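Local coordinates for HTH hxlR-type domain-containing protein (Enterococcus faecalis, PDB 1Z7U) that probably binds DNA as a winged helix-turn-helix regulator of transcription, although its own function has not been established, at residues Ser17-Lys22 against Arg58-Asp63; Trp23-Met28 against Asp91-Leu96; Gly39-Ala44 against Arg51-Arg56. All coordinates share one frame; numbering follows the deposited sequence.

Interaction 1 of 3, residues Ser17-Lys22 against Arg58-Asp63; sequences STINGK and REMEKD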
loop_
_atom_site.group_PDB
_atom_site.type_symbol
_atom_site.label_atom_id
_atom_site.label_comp_id
_atom_site.label_asym_id
_atom_site.label_seq_id
_atom_site.Cartn_x
_atom_site.Cartn_y
_atom_site.Cartn_z
ATOM N N SER A 17 -2.975 -5.295 -7.328
ATOM C CA SER A 17 -3.257 -5.793 -8.675
ATOM C C SER A 17 -4.388 -5.031 -9.367
ATOM O O SER A 17 -4.466 -5.013 -10.593
ATOM C CB SER A 17 -3.558 -7.301 -8.643
ATOM O OG SER A 17 -4.909 -7.560 -8.272
ATOM N N THR A 18 -5.271 -4.406 -8.591
ATOM C CA THR A 18 -6.330 -3.560 -9.177
ATOM C C THR A 18 -5.837 -2.158 -9.611
ATOM O O THR A 18 -6.558 -1.432 -10.317
ATOM C CB THR A 18 -7.544 -3.398 -8.227
ATOM O OG1 THR A 18 -7.195 -2.556 -7.113
ATOM C CG2 THR A 18 -8.015 -4.740 -7.732
ATOM N N ILE A 19 -4.619 -1.780 -9.208
ATOM C CA ILE A 19 -4.159 -0.411 -9.390
ATOM C C ILE A 19 -2.713 -0.259 -9.908
ATOM O O ILE A 19 -2.230 0.860 -10.109
ATOM C CB ILE A 19 -4.372 0.404 -8.064
ATOM C CG1 ILE A 19 -4.488 1.916 -8.345
ATOM C CG2 ILE A 19 -3.288 0.052 -6.996
ATOM C CD1 ILE A 19 -5.585 2.269 -9.349
ATOM N N ASN A 20 -2.024 -1.372 -10.138
ATOM C CA ASN A 20 -0.601 -1.312 -10.470
ATOM C C ASN A 20 -0.324 -1.296 -11.976
ATOM O O ASN A 20 0.787 -0.964 -12.414
ATOM C CB ASN A 20 0.189 -2.408 -9.727
ATOM C CG ASN A 20 -0.227 -3.818 -10.128
ATOM O OD1 ASN A 20 -1.001 -4.017 -11.071
ATOM N ND2 ASN A 20 0.302 -4.814 -9.409
ATOM N N GLY A 21 -1.355 -1.626 -12.753
ATOM C CA GLY A 21 -1.300 -1.583 -14.214
ATOM C C GLY A 21 -0.983 -0.195 -14.755
ATOM O O GLY A 21 -1.260 0.822 -14.105
ATOM N N LYS A 22 -0.388 -0.153 -15.947
ATOM C CA LYS A 22 0.062 1.102 -16.542
ATOM C C LYS A 22 -1.078 2.109 -16.611
ATOM O O LYS A 22 -2.206 1.747 -16.959
ATOM C CB LYS A 22 0.636 0.859 -17.933
ATOM C CG LYS A 22 1.603 1.960 -18.393
ATOM C CD LYS A 22 1.822 1.899 -19.906
ATOM C CE LYS A 22 3.271 2.155 -20.281
ATOM N NZ LYS A 22 4.016 0.845 -20.261
ATOM N N ARG A 58 -12.134 0.227 -18.258
ATOM C CA ARG A 58 -12.931 -0.990 -18.250
ATOM C C ARG A 58 -12.504 -1.874 -17.087
ATOM O O ARG A 58 -13.341 -2.344 -16.336
ATOM C CB ARG A 58 -12.754 -1.744 -19.568
ATOM C CG ARG A 58 -14.051 -2.138 -20.228
ATOM C CD ARG A 58 -14.322 -1.334 -21.503
ATOM N NE ARG A 58 -13.746 -1.985 -22.691
ATOM C CZ ARG A 58 -14.215 -1.856 -23.937
ATOM N NH1 ARG A 58 -15.284 -1.100 -24.188
ATOM N NH2 ARG A 58 -13.618 -2.494 -24.939
ATOM N N GLU A 59 -11.194 -2.076 -16.937
ATOM C CA GLU A 59 -10.651 -2.886 -15.840
ATOM C C GLU A 59 -10.982 -2.277 -14.488
ATOM O O GLU A 59 -11.376 -2.992 -13.563
ATOM C CB GLU A 59 -9.137 -3.071 -15.974
ATOM C CG GLU A 59 -8.705 -3.934 -17.162
ATOM C CD GLU A 59 -7.283 -4.435 -17.032
ATOM O OE1 GLU A 59 -6.842 -5.230 -17.895
ATOM O OE2 GLU A 59 -6.594 -4.042 -16.072
HETATM N N MSE A 60 -10.842 -0.956 -14.390
HETATM C CA MSE A 60 -11.089 -0.251 -13.138
HETATM C C MSE A 60 -12.565 -0.217 -12.758
HETATM O O MSE A 60 -12.893 -0.317 -11.583
HETATM C CB MSE A 60 -10.505 1.158 -13.171
HETATM C CG MSE A 60 -9.010 1.192 -13.315
HETATM SE SE MSE A 60 -8.394 3.009 -13.617
HETATM C CE MSE A 60 -8.455 3.671 -11.682
ATOM N N GLU A 61 -13.445 -0.088 -13.750
ATOM C CA GLU A 61 -14.893 -0.224 -13.526
ATOM C C GLU A 61 -15.255 -1.644 -13.062
ATOM O O GLU A 61 -16.056 -1.818 -12.148
ATOM C CB GLU A 61 -15.699 0.154 -14.787
ATOM C CG GLU A 61 -17.234 0.098 -14.571
ATOM C CD GLU A 61 -18.079 0.403 -15.829
ATOM O OE1 GLU A 61 -19.274 0.737 -15.657
ATOM O OE2 GLU A 61 -17.560 0.318 -16.965
ATOM N N LYS A 62 -14.647 -2.642 -13.701
ATOM C CA LYS A 62 -14.836 -4.059 -13.364
ATOM C C LYS A 62 -14.460 -4.341 -11.910
ATOM O O LYS A 62 -15.178 -5.034 -11.202
ATOM C CB LYS A 62 -13.947 -4.931 -14.257
ATOM C CG LYS A 62 -14.547 -6.267 -14.647
ATOM C CD LYS A 62 -15.739 -6.048 -15.593
ATOM C CE LYS A 62 -15.337 -5.346 -16.914
ATOM N NZ LYS A 62 -15.362 -6.220 -18.144
ATOM N N ASP A 63 -13.310 -3.806 -11.503
ATOM C CA ASP A 63 -12.748 -4.020 -10.180
ATOM C C ASP A 63 -13.469 -3.227 -9.101
ATOM O O ASP A 63 -13.236 -3.460 -7.914
ATOM C CB ASP A 63 -11.245 -3.691 -10.176
ATOM C CG ASP A 63 -10.427 -4.714 -10.941
ATOM O OD1 ASP A 63 -10.966 -5.803 -11.228
ATOM O OD2 ASP A 63 -9.249 -4.442 -11.263
HETATM O O HOH W 1 -8.347 -2.104 -12.179
#

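Interaction 2 of 3, residues Trp23-Met28 against Asp91-Leu96; sequences WKLSLM and DALSSL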
loop_
_atom_site.group_PDB
_atom_site.type_symbol
_atom_site.label_atom_id
_atom_site.label_comp_id
_atom_site.label_asym_id
_atom_site.label_seq_id
_atom_site.Cartn_x
_atom_site.Cartn_y
_atom_site.Cartn_z
ATOM N N TRP A 23 -0.780 3.359 -16.252
ATOM C CA TRP A 23 -1.727 4.487 -16.330
ATOM C C TRP A 23 -2.730 4.571 -15.190
ATOM O O TRP A 23 -3.291 5.639 -14.951
ATOM C CB TRP A 23 -2.473 4.535 -17.676
ATOM C CG TRP A 23 -1.576 4.796 -18.855
ATOM C CD1 TRP A 23 -1.202 3.894 -19.814
ATOM C CD2 TRP A 23 -0.934 6.031 -19.194
ATOM N NE1 TRP A 23 -0.358 4.492 -20.728
ATOM C CE2 TRP A 23 -0.175 5.803 -20.370
ATOM C CE3 TRP A 23 -0.914 7.312 -18.614
ATOM C CZ2 TRP A 23 0.585 6.811 -20.991
ATOM C CZ3 TRP A 23 -0.154 8.320 -19.232
ATOM C CH2 TRP A 23 0.579 8.058 -20.414
ATOM N N LYS A 24 -2.943 3.469 -14.471
ATOM C CA LYS A 24 -4.075 3.383 -13.542
ATOM C C LYS A 24 -3.955 4.355 -12.393
ATOM O O LYS A 24 -4.937 4.993 -12.014
ATOM C CB LYS A 24 -4.297 1.950 -13.049
ATOM C CG LYS A 24 -4.837 1.034 -14.128
ATOM C CD LYS A 24 -5.327 -0.244 -13.529
ATOM C CE LYS A 24 -5.880 -1.173 -14.596
ATOM N NZ LYS A 24 -6.384 -2.401 -13.931
ATOM N N LEU A 25 -2.749 4.483 -11.848
ATOM C CA LEU A 25 -2.496 5.452 -10.784
ATOM C C LEU A 25 -2.728 6.883 -11.275
ATOM O O LEU A 25 -3.361 7.675 -10.585
ATOM C CB LEU A 25 -1.087 5.278 -10.193
ATOM C CG LEU A 25 -0.788 6.113 -8.933
ATOM C CD1 LEU A 25 -1.540 5.566 -7.741
ATOM C CD2 LEU A 25 0.706 6.171 -8.644
ATOM N N SER A 26 -2.244 7.204 -12.473
ATOM C CA SER A 26 -2.515 8.521 -13.084
ATOM C C SER A 26 -4.006 8.768 -13.304
ATOM O O SER A 26 -4.497 9.857 -13.034
ATOM C CB SER A 26 -1.773 8.677 -14.408
ATOM O OG SER A 26 -0.380 8.730 -14.184
ATOM N N LEU A 27 -4.704 7.757 -13.807
ATOM C CA LEU A 27 -6.156 7.807 -13.992
ATOM C C LEU A 27 -6.890 8.135 -12.707
ATOM O O LEU A 27 -7.769 8.997 -12.690
ATOM C CB LEU A 27 -6.661 6.473 -14.532
ATOM C CG LEU A 27 -7.214 6.379 -15.956
ATOM C CD1 LEU A 27 -6.875 7.571 -16.811
ATOM C CD2 LEU A 27 -6.751 5.099 -16.627
HETATM N N MSE A 28 -6.525 7.428 -11.639
HETATM C CA MSE A 28 -7.075 7.646 -10.315
HETATM C C MSE A 28 -6.815 9.071 -9.795
HETATM O O MSE A 28 -7.714 9.680 -9.196
HETATM C CB MSE A 28 -6.532 6.588 -9.348
HETATM C CG MSE A 28 -6.881 6.822 -7.896
HETATM SE SE MSE A 28 -6.452 5.291 -6.738
HETATM C CE MSE A 28 -8.070 4.167 -7.140
ATOM N N ASP A 91 -6.981 6.909 -0.784
ATOM C CA ASP A 91 -6.506 7.274 0.561
ATOM C C ASP A 91 -5.423 6.353 1.125
ATOM O O ASP A 91 -4.469 6.830 1.742
ATOM C CB ASP A 91 -7.677 7.305 1.545
ATOM C CG ASP A 91 -8.606 8.502 1.336
ATOM O OD1 ASP A 91 -8.255 9.451 0.582
ATOM O OD2 ASP A 91 -9.697 8.495 1.962
ATOM N N ALA A 92 -5.587 5.042 0.934
ATOM C CA ALA A 92 -4.575 4.046 1.335
ATOM C C ALA A 92 -3.274 4.259 0.578
ATOM O O ALA A 92 -2.194 4.192 1.160
ATOM C CB ALA A 92 -5.088 2.611 1.114
ATOM N N LEU A 93 -3.380 4.507 -0.725
ATOM C CA LEU A 93 -2.198 4.788 -1.547
ATOM C C LEU A 93 -1.508 6.107 -1.195
ATOM O O LEU A 93 -0.271 6.190 -1.248
ATOM C CB LEU A 93 -2.531 4.723 -3.040
ATOM C CG LEU A 93 -2.910 3.345 -3.609
ATOM C CD1 LEU A 93 -3.192 3.445 -5.103
ATOM C CD2 LEU A 93 -1.842 2.300 -3.350
ATOM N N SER A 94 -2.299 7.127 -0.841
ATOM C CA SER A 94 -1.745 8.424 -0.408
ATOM C C SER A 94 -0.985 8.303 0.898
ATOM O O SER A 94 0.030 8.957 1.068
ATOM C CB SER A 94 -2.831 9.496 -0.248
ATOM O OG SER A 94 -3.377 9.834 -1.495
ATOM N N SER A 95 -1.480 7.471 1.811
ATOM C CA SER A 95 -0.775 7.164 3.072
ATOM C C SER A 95 0.586 6.503 2.848
ATOM O O SER A 95 1.556 6.889 3.485
ATOM C CB SER A 95 -1.635 6.278 3.965
ATOM O OG SER A 95 -2.824 6.953 4.321
ATOM N N LEU A 96 0.647 5.513 1.956
ATOM C CA LEU A 96 1.903 4.885 1.531
ATOM C C LEU A 96 2.822 5.875 0.836
ATOM O O LEU A 96 4.042 5.894 1.048
ATOM C CB LEU A 96 1.631 3.762 0.523
ATOM C CG LEU A 96 1.128 2.417 1.002
ATOM C CD1 LEU A 96 1.117 1.475 -0.182
ATOM C CD2 LEU A 96 2.038 1.868 2.110
#

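Interaction 3 of 3, residues Gly39-Ala44 against Arg51-Arg56; sequences GELMRA and RVLTDR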
loop_
_atom_site.group_PDB
_atom_site.type_symbol
_atom_site.label_atom_id
_atom_site.label_comp_id
_atom_site.label_asym_id
_atom_site.label_seq_id
_atom_site.Cartn_x
_atom_site.Cartn_y
_atom_site.Cartn_z
ATOM N N GLY A 39 -12.371 12.761 -23.235
ATOM C CA GLY A 39 -11.499 13.751 -23.865
ATOM C C GLY A 39 -10.595 14.489 -22.901
ATOM O O GLY A 39 -9.428 14.739 -23.216
ATOM N N GLU A 40 -11.128 14.847 -21.733
ATOM C CA GLU A 40 -10.316 15.438 -20.656
ATOM C C GLU A 40 -9.150 14.537 -20.233
ATOM O O GLU A 40 -8.026 15.010 -20.054
ATOM C CB GLU A 40 -11.182 15.762 -19.439
ATOM C CG GLU A 40 -12.495 16.430 -19.794
ATOM C CD GLU A 40 -13.193 17.009 -18.596
ATOM O OE1 GLU A 40 -14.123 16.363 -18.064
ATOM O OE2 GLU A 40 -12.802 18.119 -18.185
ATOM N N LEU A 41 -9.433 13.243 -20.074
ATOM C CA LEU A 41 -8.420 12.244 -19.732
ATOM C C LEU A 41 -7.411 12.050 -20.857
ATOM O O LEU A 41 -6.216 11.898 -20.599
ATOM C CB LEU A 41 -9.079 10.911 -19.382
ATOM C CG LEU A 41 -10.066 10.921 -18.216
ATOM C CD1 LEU A 41 -10.847 9.620 -18.147
ATOM C CD2 LEU A 41 -9.338 11.209 -16.900
HETATM N N MSE A 42 -7.902 12.047 -22.099
HETATM C CA MSE A 42 -7.045 12.004 -23.283
HETATM C C MSE A 42 -6.054 13.160 -23.285
HETATM O O MSE A 42 -4.874 12.970 -23.577
HETATM C CB MSE A 42 -7.881 12.040 -24.572
HETATM C CG MSE A 42 -8.534 10.708 -24.947
HETATM SE SE MSE A 42 -7.242 9.263 -25.273
HETATM C CE MSE A 42 -6.272 9.979 -26.841
ATOM N N ARG A 43 -6.542 14.353 -22.943
ATOM C CA ARG A 43 -5.706 15.556 -22.906
ATOM C C ARG A 43 -4.727 15.578 -21.730
ATOM O O ARG A 43 -3.532 15.856 -21.915
ATOM C CB ARG A 43 -6.566 16.824 -22.954
ATOM C CG ARG A 43 -6.981 17.194 -24.373
ATOM C CD ARG A 43 -7.941 18.375 -24.431
ATOM N NE ARG A 43 -9.342 17.952 -24.365
ATOM C CZ ARG A 43 -10.194 18.270 -23.384
ATOM N NH1 ARG A 43 -11.446 17.824 -23.429
ATOM N NH2 ARG A 43 -9.810 19.034 -22.360
ATOM N N ALA A 44 -5.232 15.269 -20.535
ATOM C CA ALA A 44 -4.444 15.299 -19.303
ATOM C C ALA A 44 -3.326 14.255 -19.266
ATOM O O ALA A 44 -2.274 14.488 -18.683
ATOM C CB ALA A 44 -5.349 15.142 -18.098
ATOM N N ARG A 51 -7.301 3.467 -27.102
ATOM C CA ARG A 51 -7.389 2.025 -26.896
ATOM C C ARG A 51 -6.897 1.669 -25.483
ATOM O O ARG A 51 -7.578 0.961 -24.741
ATOM C CB ARG A 51 -6.580 1.299 -27.967
ATOM C CG ARG A 51 -7.001 -0.145 -28.202
ATOM C CD ARG A 51 -6.343 -0.699 -29.469
ATOM N NE ARG A 51 -7.033 -0.274 -30.692
ATOM C CZ ARG A 51 -6.504 -0.331 -31.916
ATOM N NH1 ARG A 51 -5.264 -0.785 -32.103
ATOM N NH2 ARG A 51 -7.213 0.081 -32.955
ATOM N N VAL A 52 -5.727 2.191 -25.116
ATOM C CA VAL A 52 -5.187 2.001 -23.762
ATOM C C VAL A 52 -6.110 2.602 -22.685
ATOM O O VAL A 52 -6.438 1.930 -21.712
ATOM C CB VAL A 52 -3.711 2.479 -23.650
ATOM C CG1 VAL A 52 -3.223 2.449 -22.211
ATOM C CG2 VAL A 52 -2.818 1.599 -24.517
ATOM N N LEU A 53 -6.581 3.829 -22.901
ATOM C CA LEU A 53 -7.506 4.492 -21.971
ATOM C C LEU A 53 -8.775 3.699 -21.660
ATOM O O LEU A 53 -9.062 3.430 -20.486
ATOM C CB LEU A 53 -7.857 5.901 -22.452
ATOM C CG LEU A 53 -8.780 6.778 -21.596
ATOM C CD1 LEU A 53 -8.232 7.017 -20.173
ATOM C CD2 LEU A 53 -9.028 8.091 -22.299
ATOM N N THR A 54 -9.543 3.331 -22.688
ATOM C CA THR A 54 -10.788 2.592 -22.453
ATOM C C THR A 54 -10.506 1.251 -21.770
ATOM O O THR A 54 -11.253 0.840 -20.870
ATOM C CB THR A 54 -11.646 2.389 -23.743
ATOM O OG1 THR A 54 -10.853 1.774 -24.766
ATOM C CG2 THR A 54 -12.171 3.712 -24.259
ATOM N N ASP A 55 -9.424 0.595 -22.179
ATOM C CA ASP A 55 -8.984 -0.658 -21.548
ATOM C C ASP A 55 -8.798 -0.497 -20.035
ATOM O O ASP A 55 -9.370 -1.251 -19.254
ATOM C CB ASP A 55 -7.688 -1.176 -22.197
ATOM C CG ASP A 55 -7.215 -2.502 -21.598
ATOM O OD1 ASP A 55 -7.828 -3.556 -21.898
ATOM O OD2 ASP A 55 -6.218 -2.497 -20.835
ATOM N N ARG A 56 -8.009 0.501 -19.639
ATOM C CA ARG A 56 -7.810 0.856 -18.235
ATOM C C ARG A 56 -9.104 1.099 -17.494
ATOM O O ARG A 56 -9.320 0.529 -16.422
ATOM C CB ARG A 56 -6.934 2.095 -18.123
ATOM C CG ARG A 56 -5.491 1.820 -17.737
ATOM C CD ARG A 56 -4.674 1.285 -18.898
ATOM N NE ARG A 56 -4.956 -0.120 -19.139
ATOM C CZ ARG A 56 -4.336 -1.121 -18.524
ATOM N NH1 ARG A 56 -3.384 -0.877 -17.623
ATOM N NH2 ARG A 56 -4.667 -2.371 -18.818
#

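Interaction 1 of 3, residues Ser17-Lys22 against Arg58-Asp63
Thr18 meets Asp63 and Ile19 meets Met60 where the loop after helix 8-17 passes the C-terminal part of helix 50-63, the presumed recognition helix of this winged helix-turn-helix domain. Thr18 comes first along the loop. Its CB lies 3.6 Å from Asp63 OD2 and its CG2 3.8 Å from the same oxygen, so the carboxylate is approached by the carbon side of the threonine. The polar end is engaged elsewhere: a chi1 of 71° turns OG1 back over the backbone, where it hydrogen-bonds to Ala15 O in the preceding helix. The direct contact is supplemented by one water, which donates to Thr18 O at 2.7 Å and to Asp63 OD2 at 2.7 Å. Trp99 of the second subunit packs on Thr18 and Phe103 of that subunit on Asp63, which brings the dimer partner up to this junction.

Ile19 follows, with its CG1 branch anti to the backbone N (chi1 -155°). CD1 at the end of that branch reaches the selenomethionine Met60, whose chain bends at its last torsion to present the terminal methyl; Ile19 CD1 and Met60 CE are 4.0 Å apart. Leu89 and Leu93 of helix 84-110 also touch Ile19, while Leu27 touches Met60, so the pair belongs to the core between helices. Farther on, the carbonyl O of Lys22 accepts a hydrogen bond from NH1 of Arg56 on the same long helix.

Interaction 2 of 3, residues Trp23-Met28 against Asp91-Leu96
Leu93 points from helix 84-110 toward helix 24-33 and puts a single methyl, CD1, against both Leu25 and Met28. Its CG stands anti to the carbonyl carbon (chi1 -67°), and a chi2 of -179° carries CD1 outward to the far end of the side chain. On the Leu25 side the meeting is methyl to methyl, Leu25 CD1 to Leu93 CD1 at 3.8 Å, with the side chains inclined to each other. Leu25 starts off from its helix at a slant, and its second torsion turns CD1, not the outer methyl CD2, onto Leu93.

Met28, a selenomethionine, runs out nearly straight through its first two torsions and then turns at chi3 (-81°). The selenium at that bend is what Leu93 touches: Met28 SE lies 4.1 Å from Leu93 CD1, the two chains crossing at about a right angle. The backbones stay well apart, 9.3 Å between Leu25 CA and Leu93 CA, so these two segments touch through side chains. Ile19 packs on Met28, and the second subunit on Leu25, Ala92 and Ser95. This apolar seam joins helix 24-33 of the winged helix domain to the long C-terminal helix that takes part in the dimer interface of this HxlR-like protein.

Interaction 3 of 3, residues Gly39-Ala44 against Arg51-Arg56
Leu53 projects from helix 50-63 toward helix 38-44 and takes part in every direct contact between these two segments, which lie on the two helices of the helix-turn-helix. Just before it, Val52 turns to another neighbour, packing on Trp23 at the start of helix 24-33. Leu53 has CG anti to its backbone N (chi1 -178°), and its two methyls share the work. CD2 meets the selenomethionine Met42, at 3.7 Å from Met42 SE and 3.8 Å from Met42 CG. Met42 is bent at both chi2 (-61°) and chi3 (-63°), which folds its selenium back beside the leucine. CD1 lies 4.1 Å from Leu41 CB, and CD2 is equally far from that atom, so the fork of Leu53 straddles the base of Leu41. Leu27 of helix 24-33 and Ile48 of the turn pack on Leu53 as well.

Next comes Asp55, held by its own successor: Arg56 NH2 and Asp55 OD2 form a salt bridge, modelled rather short at 2.5 Å, nearly along the C-O axis and in the guanidinium plane, while NE adds a weak bond to the same oxygen at 3.2 Å. That salt bridge stays within helix 50-63. Between the two segments the direct contacts are purely apolar, so this contact rests on dispersion and hydrophobic burial, with no directional bond joining the two.

Interactions 1 and 2 lie with their centres about 11 Å apart and alternate along the chain: the loop 17-22 and helix 24-33 come first, then 58-63, then 91-96. Interaction 3 falls wholly between, its centre about 14 Å from interaction 1 and 17 Å from interaction 2. Helix 50-63 serves both 1 and 3. Lys24 forms a salt bridge to Glu59, linking 1 with 2, and Leu27 packs on Leu53 and Arg56, linking 2 with 3. The helix-turn-helix is thus joined through helix 24-33 to helix 84-110. Interactions 1 and 2 both touch the second subunit, whereas 3 does not, consistent with a DNA-reading unit mounted on a dimer core.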